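Local coordinates for protein tryptophan--tRNA ligase (Mycoplasma pneumoniae, PDB 2YY5) that probably catalyses the ATP-dependent attachment of tryptophan to tRNA(Trp), the charging step that supplies this amino acid to the ribosome, working as a homodimer, at residues K201-S206 with G212-D217; V153-K158 with D189-M194; K225-A230 with A290-T295. The protein carries 1 engineered substitution. One frame throughout, in Å; residues are numbered along the deposited sequence.

Contact 1: K201-S206 with G212-D217; sequences KKMSKS and GVIYLD. With WSA (5'-O-[(L-tryptophylamino)sulfonyl]adenosine), chain J; SO4 (sulfate ion), chain H.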
loop_
_atom_site.group_PDB
_atom_site.type_symbol
_atom_site.label_atom_id
_atom_site.label_comp_id
_atom_site.label_asym_id
_atom_site.label_seq_id
_atom_site.Cartn_x
_atom_site.Cartn_y
_atom_site.Cartn_z
ATOM N N LYS B 201 28.569 -0.742 16.562
ATOM C CA LYS B 201 27.396 -0.968 15.726
ATOM C C LYS B 201 26.421 -1.824 16.545
ATOM O O LYS B 201 26.848 -2.539 17.451
ATOM C CB LYS B 201 27.842 -1.713 14.463
ATOM C CG LYS B 201 26.822 -1.795 13.339
ATOM C CD LYS B 201 27.013 -3.068 12.492
ATOM C CE LYS B 201 28.432 -3.218 11.933
ATOM N NZ LYS B 201 28.598 -4.510 11.186
ATOM N N LYS B 202 25.122 -1.754 16.247
ATOM C CA LYS B 202 24.139 -2.554 16.988
ATOM C C LYS B 202 24.069 -3.965 16.418
ATOM O O LYS B 202 24.470 -4.199 15.277
ATOM C CB LYS B 202 22.739 -1.924 16.917
ATOM C CG LYS B 202 22.101 -1.987 15.537
ATOM C CD LYS B 202 20.709 -1.365 15.503
ATOM C CE LYS B 202 19.609 -2.406 15.631
ATOM N NZ LYS B 202 19.608 -3.382 14.499
ATOM N N MET B 203 23.566 -4.905 17.212
ATOM C CA MET B 203 23.436 -6.277 16.738
ATOM C C MET B 203 22.343 -6.274 15.678
ATOM O O MET B 203 21.209 -5.877 15.953
ATOM C CB MET B 203 23.054 -7.211 17.887
ATOM C CG MET B 203 23.336 -8.674 17.577
ATOM S SD MET B 203 23.186 -9.785 18.997
ATOM C CE MET B 203 24.680 -9.415 19.866
ATOM N N SER B 204 22.678 -6.705 14.466
ATOM C CA SER B 204 21.698 -6.709 13.382
ATOM C C SER B 204 21.591 -8.011 12.612
ATOM O O SER B 204 22.587 -8.716 12.406
ATOM C CB SER B 204 21.993 -5.583 12.383
ATOM O OG SER B 204 21.717 -4.310 12.937
ATOM N N LYS B 205 20.370 -8.319 12.185
ATOM C CA LYS B 205 20.133 -9.514 11.400
ATOM C C LYS B 205 20.902 -9.379 10.084
ATOM O O LYS B 205 21.325 -10.372 9.498
ATOM C CB LYS B 205 18.642 -9.671 11.083
ATOM C CG LYS B 205 17.717 -9.703 12.289
ATOM C CD LYS B 205 16.379 -10.343 11.910
ATOM C CE LYS B 205 15.318 -10.185 12.996
ATOM N NZ LYS B 205 14.649 -8.857 12.922
ATOM N N SER B 206 21.094 -8.142 9.636
ATOM C CA SER B 206 21.779 -7.879 8.372
ATOM C C SER B 206 23.306 -7.929 8.386
ATOM O O SER B 206 23.923 -7.967 7.324
ATOM C CB SER B 206 21.330 -6.525 7.798
ATOM O OG SER B 206 21.748 -5.436 8.610
ATOM N N GLY B 212 29.421 -11.617 15.320
ATOM C CA GLY B 212 29.008 -10.451 16.078
ATOM C C GLY B 212 27.567 -10.536 16.547
ATOM O O GLY B 212 27.130 -9.729 17.369
ATOM N N VAL B 213 26.831 -11.520 16.038
ATOM C CA VAL B 213 25.428 -11.689 16.404
ATOM C C VAL B 213 25.137 -13.024 17.089
ATOM O O VAL B 213 25.528 -14.083 16.600
ATOM C CB VAL B 213 24.518 -11.576 15.155
ATOM C CG1 VAL B 213 23.066 -11.869 15.525
ATOM C CG2 VAL B 213 24.649 -10.186 14.544
ATOM N N ILE B 214 24.453 -12.966 18.229
ATOM C CA ILE B 214 24.085 -14.183 18.941
ATOM C C ILE B 214 22.663 -14.509 18.491
ATOM O O ILE B 214 21.722 -13.840 18.910
ATOM C CB ILE B 214 24.085 -13.977 20.482
ATOM C CG1 ILE B 214 25.470 -13.527 20.960
ATOM C CG2 ILE B 214 23.658 -15.263 21.179
ATOM C CD1 ILE B 214 26.578 -14.516 20.668
ATOM N N TYR B 215 22.509 -15.506 17.623
ATOM C CA TYR B 215 21.186 -15.888 17.130
ATOM C C TYR B 215 20.459 -16.710 18.180
ATOM O O TYR B 215 21.082 -17.457 18.937
ATOM C CB TYR B 215 21.293 -16.700 15.834
ATOM C CG TYR B 215 21.966 -15.962 14.696
ATOM C CD1 TYR B 215 21.422 -14.783 14.182
ATOM C CD2 TYR B 215 23.169 -16.422 14.159
ATOM C CE1 TYR B 215 22.062 -14.077 13.162
ATOM C CE2 TYR B 215 23.816 -15.723 13.143
ATOM C CZ TYR B 215 23.259 -14.554 12.652
ATOM O OH TYR B 215 23.914 -13.861 11.663
ATOM N N LEU B 216 19.139 -16.572 18.224
ATOM C CA LEU B 216 18.331 -17.306 19.185
ATOM C C LEU B 216 18.382 -18.819 18.953
ATOM O O LEU B 216 18.131 -19.599 19.865
ATOM C CB LEU B 216 16.887 -16.784 19.146
ATOM C CG LEU B 216 16.584 -15.677 20.170
ATOM C CD1 LEU B 216 17.755 -14.721 20.287
ATOM C CD2 LEU B 216 15.324 -14.941 19.777
ATOM N N ASP B 217 18.726 -19.231 17.734
ATOM C CA ASP B 217 18.824 -20.649 17.417
ATOM C C ASP B 217 20.284 -21.075 17.240
ATOM O O ASP B 217 20.596 -21.988 16.476
ATOM C CB ASP B 217 18.034 -20.981 16.149
ATOM C CG ASP B 217 18.589 -20.300 14.913
ATOM O OD1 ASP B 217 19.804 -20.019 14.872
ATOM O OD2 ASP B 217 17.806 -20.061 13.969
HETATM C CD2 WSA J . 6.801 -2.621 14.138
HETATM C CE3 WSA J . 7.229 -2.534 15.458
HETATM C CZ3 WSA J . 6.456 -1.847 16.386
HETATM C CH2 WSA J . 5.262 -1.249 15.992
HETATM C CZ2 WSA J . 4.838 -1.336 14.671
HETATM C CE2 WSA J . 5.611 -2.024 13.744
HETATM N N11 WSA J . 5.446 -2.283 12.449
HETATM C CD1 WSA J . 6.467 -3.012 12.009
HETATM C CG WSA J . 7.317 -3.243 13.008
HETATM C CB WSA J . 8.607 -4.057 12.920
HETATM C CA WSA J . 9.835 -3.199 13.234
HETATM N NH3 WSA J . 9.913 -2.056 12.316
HETATM C C WSA J . 11.090 -4.064 13.087
HETATM O O WSA J . 11.532 -4.326 11.974
HETATM N NS WSA J . 11.657 -4.505 14.205
HETATM S S WSA J . 12.598 -5.799 13.888
HETATM O O1S WSA J . 11.773 -6.904 13.297
HETATM O O2S WSA J . 13.671 -5.429 12.906
HETATM O "O5'" WSA J . 13.159 -6.199 15.143
HETATM C "C5'" WSA J . 12.271 -6.439 16.240
HETATM C "C4'" WSA J . 12.547 -5.580 17.478
HETATM O "O4'" WSA J . 13.905 -5.773 17.912
HETATM C "C3'" WSA J . 12.372 -4.077 17.243
HETATM O "O3'" WSA J . 11.777 -3.476 18.397
HETATM C "C2'" WSA J . 13.820 -3.611 17.108
HETATM O "O2'" WSA J . 13.919 -2.233 17.480
HETATM C "C1'" WSA J . 14.444 -4.475 18.202
HETATM N N9 WSA J . 15.919 -4.503 18.048
HETATM C C8 WSA J . 16.562 -4.817 16.926
HETATM N N7 WSA J . 17.875 -4.804 17.143
HETATM C C5 WSA J . 18.070 -4.478 18.419
HETATM C C4 WSA J . 16.822 -4.277 18.992
HETATM N N3 WSA J . 16.747 -3.932 20.289
HETATM C C2 WSA J . 17.843 -3.788 21.013
HETATM N N1 WSA J . 19.045 -3.976 20.497
HETATM C C6 WSA J . 19.196 -4.321 19.209
HETATM N N6 WSA J . 20.408 -4.525 18.696
HETATM S S SO4 H . 17.167 -6.324 13.121
HETATM O O1 SO4 H . 16.854 -4.920 13.418
HETATM O O2 SO4 H . 16.852 -6.610 11.702
HETATM O O3 SO4 H . 18.599 -6.567 13.391
HETATM O O4 SO4 H . 16.347 -7.198 13.967
HETATM O O HOH W 1 23.244 -11.358 11.137
#
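M203 packs obliquely against V213, CG to CG2 3.6 Å, and its sulfur takes a weak but fairly straight hydrogen bond from the backbone N of I214 (N to SD 3.5 Å, 165°). With CG anti to the backbone N (chi1 -161°) and the bend held back to chi3, the chain reaches across to the second segment and CE comes to rest near G212 O. A water lies 3.0 Å from S204 O and 2.6 Å from Y215 OH, at the edge of the ring. On the ligand side M203 O accepts a hydrogen bond from the adenine N6 at 3.2 Å. A sulfate, probably from the crystallisation liquor, is held by K205, whose backbone N meets O3 at 2.8 Å. K205 NZ bonds sulfate O4 at 2.6 Å. K202 NZ adds a weak bond, and H18 NE2 also bonds the sulfate. K202 NZ donates to S204 OG at 2.8 Å. This is the KMSKS loop of a class I synthetase, and the anion's place is consistent with the loop's expected role at the ATP phosphates. Behind it, M203 and I214 rest on L19 of helix 19-26, while I214 also touches helices 220-228 and 284-308.

Contact 2: V153-K158 with D189-M194; sequences VGNDQK and DTNRIM. With WSA (5'-O-[(L-tryptophylamino)sulfonyl]adenosine), chain J; SO4 (sulfate ion), chain I.
N191 O, a backbone oxygen, is gripped by two donors: the backbone N of N155 at 2.9 Å, along a nearly straight N-H (173°), and a water that bonds D156 OD1 as well. Beside this bond the two asparagine side chains run in the same direction, their amide planes turned 51° apart, and N155 CB passes N191 OD1. Both amides are held by residues just ahead of 189-194, N191 ND2 by N187 O and N155 OD1 by Q186 NE2; between the two side chains there is packing alone. N155 CB also touches CB of R192.

Both segments then turn to the bound tryptophanyl-sulfamoyl adenosine. The I193 backbone reads the adenine edge, N to N1 at 2.7 Å and O to N6 at 2.9 Å. The ribose belongs to the other segment: G154 N donates to O3' at 3.1 Å, and D156 OD1 accepts a hydrogen bond from O2' at 2.7 Å. D156 CG sits between the backbone N and the carbonyl carbon (chi1 58°), which turns the carboxylate to the sugar. Q157 OE1 accepts a hydrogen bond from the ligand's amino nitrogen NH3 at 2.8 Å and also bonds H160 ND1, while Q157 NE2 reaches D156 OD2 at 3.1 Å from above the carboxylate plane, linking the ribose site to the amino acid site. A tight turn, Q157 N to G154 O, carries these residues into helix 158-175.

The chemistry implies a division of labour in the adenylate pocket: main-chain groups of 189-194 are placed to recognise the base, 153-158 supplies the partners of the ribose and the amino group, and the N155-N191 bond, with its water, probably helps to hold one half against the other.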
loop_
_atom_site.group_PDB
_atom_site.type_symbol
_atom_site.label_atom_id
_atom_site.label_comp_id
_atom_site.label_asym_id
_atom_site.label_seq_id
_atom_site.Cartn_x
_atom_site.Cartn_y
_atom_site.Cartn_z
ATOM N N VAL B 153 9.566 -0.724 21.684
ATOM C CA VAL B 153 10.514 -1.067 20.631
ATOM C C VAL B 153 11.954 -0.741 20.990
ATOM O O VAL B 153 12.229 -0.120 22.015
ATOM C CB VAL B 153 10.194 -0.294 19.342
ATOM C CG1 VAL B 153 8.970 -0.859 18.673
ATOM C CG2 VAL B 153 9.969 1.166 19.685
ATOM N N GLY B 154 12.867 -1.155 20.115
ATOM C CA GLY B 154 14.276 -0.889 20.319
ATOM C C GLY B 154 14.595 0.535 19.905
ATOM O O GLY B 154 13.799 1.192 19.225
ATOM N N ASN B 155 15.763 1.011 20.317
ATOM C CA ASN B 155 16.199 2.360 20.009
ATOM C C ASN B 155 16.090 2.684 18.528
ATOM O O ASN B 155 15.568 3.727 18.158
ATOM C CB ASN B 155 17.642 2.553 20.451
ATOM C CG ASN B 155 18.126 3.966 20.235
ATOM O OD1 ASN B 155 17.692 4.891 20.914
ATOM N ND2 ASN B 155 19.020 4.143 19.273
ATOM N N ASP B 156 16.584 1.776 17.694
ATOM C CA ASP B 156 16.580 1.932 16.240
ATOM C C ASP B 156 15.224 2.274 15.630
ATOM O O ASP B 156 15.150 2.694 14.478
ATOM C CB ASP B 156 17.097 0.652 15.592
ATOM C CG ASP B 156 16.279 -0.551 15.986
ATOM O OD1 ASP B 156 16.229 -0.854 17.198
ATOM O OD2 ASP B 156 15.680 -1.180 15.088
ATOM N N GLN B 157 14.155 2.088 16.397
ATOM C CA GLN B 157 12.813 2.370 15.908
ATOM C C GLN B 157 12.270 3.749 16.275
ATOM O O GLN B 157 11.085 4.012 16.073
ATOM C CB GLN B 157 11.852 1.296 16.413
ATOM C CG GLN B 157 12.095 -0.049 15.776
ATOM C CD GLN B 157 12.016 0.032 14.270
ATOM O OE1 GLN B 157 10.930 0.122 13.701
ATOM N NE2 GLN B 157 13.172 0.030 13.616
ATOM N N LYS B 158 13.133 4.628 16.789
ATOM C CA LYS B 158 12.712 5.968 17.200
ATOM C C LYS B 158 12.195 6.874 16.085
ATOM O O LYS B 158 11.145 7.500 16.241
ATOM C CB LYS B 158 13.840 6.692 17.942
ATOM C CG LYS B 158 13.498 8.148 18.273
ATOM C CD LYS B 158 14.577 8.839 19.092
ATOM C CE LYS B 158 14.477 8.472 20.559
ATOM N NZ LYS B 158 14.449 6.995 20.745
ATOM N N ASP B 189 17.754 0.003 29.806
ATOM C CA ASP B 189 19.087 -0.588 29.689
ATOM C C ASP B 189 19.408 -1.296 28.374
ATOM O O ASP B 189 20.442 -1.037 27.764
ATOM C CB ASP B 189 19.318 -1.587 30.825
ATOM C CG ASP B 189 19.053 -0.994 32.194
ATOM O OD1 ASP B 189 19.732 -0.010 32.557
ATOM O OD2 ASP B 189 18.167 -1.514 32.909
ATOM N N THR B 190 18.515 -2.188 27.945
ATOM C CA THR B 190 18.725 -3.000 26.745
ATOM C C THR B 190 18.113 -2.514 25.424
ATOM O O THR B 190 17.883 -3.315 24.513
ATOM C CB THR B 190 18.203 -4.441 26.994
ATOM O OG1 THR B 190 16.773 -4.421 27.071
ATOM C CG2 THR B 190 18.746 -4.999 28.308
ATOM N N ASN B 191 17.870 -1.218 25.295
ATOM C CA ASN B 191 17.252 -0.711 24.076
ATOM C C ASN B 191 18.126 -0.833 22.831
ATOM O O ASN B 191 17.657 -0.628 21.709
ATOM C CB ASN B 191 16.840 0.746 24.276
ATOM C CG ASN B 191 18.026 1.653 24.479
ATOM O OD1 ASN B 191 18.716 2.012 23.521
ATOM N ND2 ASN B 191 18.285 2.021 25.733
ATOM N N ARG B 192 19.389 -1.195 23.009
ATOM C CA ARG B 192 20.267 -1.297 21.856
ATOM C C ARG B 192 21.480 -2.185 22.110
ATOM O O ARG B 192 22.549 -1.695 22.454
ATOM C CB ARG B 192 20.718 0.115 21.451
ATOM C CG ARG B 192 21.530 0.192 20.172
ATOM C CD ARG B 192 22.230 1.539 20.046
ATOM N NE ARG B 192 23.106 1.594 18.876
ATOM C CZ ARG B 192 24.192 2.357 18.792
ATOM N NH1 ARG B 192 24.929 2.345 17.687
ATOM N NH2 ARG B 192 24.551 3.123 19.818
ATOM N N ILE B 193 21.319 -3.494 21.948
ATOM C CA ILE B 193 22.436 -4.413 22.150
ATOM C C ILE B 193 23.423 -4.251 20.992
ATOM O O ILE B 193 23.022 -4.188 19.822
ATOM C CB ILE B 193 21.962 -5.890 22.232
ATOM C CG1 ILE B 193 21.260 -6.133 23.565
ATOM C CG2 ILE B 193 23.147 -6.841 22.099
ATOM C CD1 ILE B 193 19.901 -5.499 23.648
ATOM N N MET B 194 24.711 -4.183 21.319
ATOM C CA MET B 194 25.745 -4.000 20.306
ATOM C C MET B 194 26.315 -5.294 19.721
ATOM O O MET B 194 26.214 -6.368 20.308
ATOM C CB MET B 194 26.881 -3.149 20.877
ATOM C CG MET B 194 26.422 -1.846 21.528
ATOM S SD MET B 194 25.415 -0.784 20.458
ATOM C CE MET B 194 24.771 0.381 21.708
HETATM C CD2 WSA J . 6.801 -2.621 14.138
HETATM C CE3 WSA J . 7.229 -2.534 15.458
HETATM C CZ3 WSA J . 6.456 -1.847 16.386
HETATM C CH2 WSA J . 5.262 -1.249 15.992
HETATM C CZ2 WSA J . 4.838 -1.336 14.671
HETATM C CE2 WSA J . 5.611 -2.024 13.744
HETATM N N11 WSA J . 5.446 -2.283 12.449
HETATM C CD1 WSA J . 6.467 -3.012 12.009
HETATM C CG WSA J . 7.317 -3.243 13.008
HETATM C CB WSA J . 8.607 -4.057 12.920
HETATM C CA WSA J . 9.835 -3.199 13.234
HETATM N NH3 WSA J . 9.913 -2.056 12.316
HETATM C C WSA J . 11.090 -4.064 13.087
HETATM O O WSA J . 11.532 -4.326 11.974
HETATM N NS WSA J . 11.657 -4.505 14.205
HETATM S S WSA J . 12.598 -5.799 13.888
HETATM O O1S WSA J . 11.773 -6.904 13.297
HETATM O O2S WSA J . 13.671 -5.429 12.906
HETATM O "O5'" WSA J . 13.159 -6.199 15.143
HETATM C "C5'" WSA J . 12.271 -6.439 16.240
HETATM C "C4'" WSA J . 12.547 -5.580 17.478
HETATM O "O4'" WSA J . 13.905 -5.773 17.912
HETATM C "C3'" WSA J . 12.372 -4.077 17.243
HETATM O "O3'" WSA J . 11.777 -3.476 18.397
HETATM C "C2'" WSA J . 13.820 -3.611 17.108
HETATM O "O2'" WSA J . 13.919 -2.233 17.480
HETATM C "C1'" WSA J . 14.444 -4.475 18.202
HETATM N N9 WSA J . 15.919 -4.503 18.048
HETATM C C8 WSA J . 16.562 -4.817 16.926
HETATM N N7 WSA J . 17.875 -4.804 17.143
HETATM C C5 WSA J . 18.070 -4.478 18.419
HETATM C C4 WSA J . 16.822 -4.277 18.992
HETATM N N3 WSA J . 16.747 -3.932 20.289
HETATM C C2 WSA J . 17.843 -3.788 21.013
HETATM N N1 WSA J . 19.045 -3.976 20.497
HETATM C C6 WSA J . 19.196 -4.321 19.209
HETATM N N6 WSA J . 20.408 -4.525 18.696
HETATM S S SO4 I . 13.392 -1.444 10.327
HETATM O O1 SO4 I . 13.754 -0.119 9.814
HETATM O O2 SO4 I . 12.620 -1.285 11.571
HETATM O O3 SO4 I . 12.563 -2.147 9.324
HETATM O O4 SO4 I . 14.625 -2.210 10.583
HETATM O O HOH W 2 18.387 -0.875 18.840
#

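Contact 3: K225-A230 with A290-T295; sequences KKIRQA and ALTEAT
Apolar packing joins the two helices through I227, which points from the last turn of helix 220-228 into the flank of helix 284-308. Its CG2 and CD1 both lie against T292 OG1, and from there each goes on to a different neighbour. CG2 meets L291 CD2 at 4.0 Å. CD1, sent onward by an extended chi2 of 165°, slides between T292 and T295, 3.7 Å from T292 CA and 4.1 Å from T295 CB. L291 also touches M251 and I254 of helix 246-259, and T295 touches L258.

The polar groups at this surface are satisfied within their own helix. T295 OG1, placed anti to its carbonyl carbon (chi1 -57°), folds back to donate to L291 O at 2.6 Å. The same oxygen accepts the regular helical bond from T295 N at 2.9 Å, and the two donors arrive from opposite faces of the carbonyl plane. T292 OG1, for all its closeness to I227, bonds K288 O one turn earlier.

Charged and backbone links come at the end of helix 220-228. The chain turns out of the helix with A230 N bonded to I227 O at 2.9 Å, and K288 NZ, from helix 284-308, binds both R228 O and A230 O. A cation at this carboxyl end would probably interact favourably with the helix dipole.

No hydrogen bond joins the two segments themselves. With each threonine hydroxyl turned onto a carbonyl of its own helix, an isoleucine can pack against threonines in a buried setting, and K288, just before 290-295, supplies a polar tie between the helices.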
loop_
_atom_site.group_PDB
_atom_site.type_symbol
_atom_site.label_atom_id
_atom_site.label_comp_id
_atom_site.label_asym_id
_atom_site.label_seq_id
_atom_site.Cartn_x
_atom_site.Cartn_y
_atom_site.Cartn_z
ATOM N N LYS B 225 31.989 -19.935 21.310
ATOM C CA LYS B 225 33.040 -19.358 20.475
ATOM C C LYS B 225 32.853 -17.857 20.221
ATOM O O LYS B 225 33.798 -17.069 20.333
ATOM C CB LYS B 225 33.121 -20.089 19.128
ATOM C CG LYS B 225 34.328 -19.679 18.273
ATOM C CD LYS B 225 34.193 -20.105 16.807
ATOM C CE LYS B 225 33.158 -19.254 16.063
ATOM N NZ LYS B 225 33.045 -19.597 14.609
ATOM N N LYS B 226 31.632 -17.462 19.880
ATOM C CA LYS B 226 31.345 -16.061 19.581
ATOM C C LYS B 226 31.650 -15.108 20.722
ATOM O O LYS B 226 32.204 -14.031 20.505
ATOM C CB LYS B 226 29.881 -15.903 19.167
ATOM C CG LYS B 226 29.569 -16.534 17.837
ATOM C CD LYS B 226 28.142 -16.296 17.421
ATOM C CE LYS B 226 27.936 -16.813 16.014
ATOM N NZ LYS B 226 26.567 -16.559 15.532
ATOM N N ILE B 227 31.285 -15.507 21.933
ATOM C CA ILE B 227 31.502 -14.674 23.099
ATOM C C ILE B 227 32.974 -14.632 23.481
ATOM O O ILE B 227 33.502 -13.569 23.817
ATOM C CB ILE B 227 30.627 -15.168 24.264
ATOM C CG1 ILE B 227 29.155 -14.906 23.921
ATOM C CG2 ILE B 227 31.002 -14.463 25.550
ATOM C CD1 ILE B 227 28.159 -15.645 24.774
ATOM N N ARG B 228 33.642 -15.778 23.401
ATOM C CA ARG B 228 35.060 -15.848 23.730
ATOM C C ARG B 228 35.864 -14.900 22.854
ATOM O O ARG B 228 36.911 -14.413 23.259
ATOM C CB ARG B 228 35.590 -17.260 23.516
ATOM C CG ARG B 228 37.057 -17.411 23.877
ATOM C CD ARG B 228 37.191 -17.971 25.271
ATOM N NE ARG B 228 36.559 -19.286 25.336
ATOM C CZ ARG B 228 36.441 -20.014 26.440
ATOM N NH1 ARG B 228 35.848 -21.199 26.392
ATOM N NH2 ARG B 228 36.910 -19.555 27.590
ATOM N N GLN B 229 35.365 -14.654 21.647
ATOM C CA GLN B 229 36.032 -13.784 20.681
ATOM C C GLN B 229 35.510 -12.348 20.687
ATOM O O GLN B 229 35.950 -11.526 19.880
ATOM C CB GLN B 229 35.852 -14.327 19.263
ATOM C CG GLN B 229 36.206 -15.779 19.049
ATOM C CD GLN B 229 35.737 -16.256 17.687
ATOM O OE1 GLN B 229 34.539 -16.241 17.387
ATOM N NE2 GLN B 229 36.678 -16.670 16.849
ATOM N N ALA B 230 34.558 -12.051 21.566
ATOM C CA ALA B 230 33.991 -10.704 21.630
ATOM C C ALA B 230 35.100 -9.678 21.794
ATOM O O ALA B 230 35.928 -9.790 22.699
ATOM C CB ALA B 230 33.002 -10.600 22.796
ATOM N N ALA B 290 31.050 -15.743 32.339
ATOM C CA ALA B 290 29.759 -15.556 32.988
ATOM C C ALA B 290 28.676 -15.192 31.972
ATOM O O ALA B 290 27.512 -15.585 32.116
ATOM C CB ALA B 290 29.869 -14.479 34.057
ATOM N N LEU B 291 29.065 -14.438 30.948
ATOM C CA LEU B 291 28.134 -14.035 29.904
ATOM C C LEU B 291 27.739 -15.257 29.091
ATOM O O LEU B 291 26.576 -15.414 28.717
ATOM C CB LEU B 291 28.776 -12.995 28.986
ATOM C CG LEU B 291 27.912 -12.511 27.817
ATOM C CD1 LEU B 291 26.621 -11.899 28.356
ATOM C CD2 LEU B 291 28.693 -11.497 26.978
ATOM N N THR B 292 28.712 -16.126 28.831
ATOM C CA THR B 292 28.466 -17.340 28.065
ATOM C C THR B 292 27.523 -18.298 28.786
ATOM O O THR B 292 26.751 -19.003 28.144
ATOM C CB THR B 292 29.782 -18.083 27.740
ATOM O OG1 THR B 292 30.560 -17.301 26.826
ATOM C CG2 THR B 292 29.490 -19.434 27.112
ATOM N N GLU B 293 27.578 -18.325 30.112
ATOM C CA GLU B 293 26.709 -19.215 30.881
ATOM C C GLU B 293 25.277 -18.682 30.905
ATOM O O GLU B 293 24.336 -19.419 30.630
ATOM C CB GLU B 293 27.230 -19.373 32.313
ATOM C CG GLU B 293 26.528 -20.456 33.123
ATOM C CD GLU B 293 27.005 -20.493 34.570
ATOM O OE1 GLU B 293 28.236 -20.537 34.785
ATOM O OE2 GLU B 293 26.158 -20.481 35.490
ATOM N N ALA B 294 25.115 -17.402 31.233
ATOM C CA ALA B 294 23.793 -16.794 31.271
ATOM C C ALA B 294 23.148 -16.921 29.894
ATOM O O ALA B 294 21.959 -17.226 29.768
ATOM C CB ALA B 294 23.902 -15.337 31.663
ATOM N N THR B 295 23.946 -16.701 28.859
ATOM C CA THR B 295 23.446 -16.788 27.498
ATOM C C THR B 295 23.043 -18.203 27.106
ATOM O O THR B 295 21.922 -18.418 26.643
ATOM C CB THR B 295 24.483 -16.271 26.503
ATOM O OG1 THR B 295 24.829 -14.920 26.843
ATOM C CG2 THR B 295 23.925 -16.312 25.093
#

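How the contacts relate
Read from the N terminus, the contacts follow one another in series, with no nesting or crossing. Contact 2 closes first, over 30 residues, bringing the turn after strand 150-152 against the loop after strand 183-185, with helix 158-175 between. Contact 1 shuts a short loop of the same connection, five residues long between its segments, around the KMSKS loop. Contact 3 spans 231-289 and joins helix 220-228 to helix 284-308. Contacts 2 and 1 share the ligand and meet through M203 N and I193 O, 2.8 Å apart; contacts 1 and 3 meet through V213 O and K226 NZ. Contacts 2 and 3 do not touch; 201-217 touches both, part of it lining the pocket and part meeting the helices.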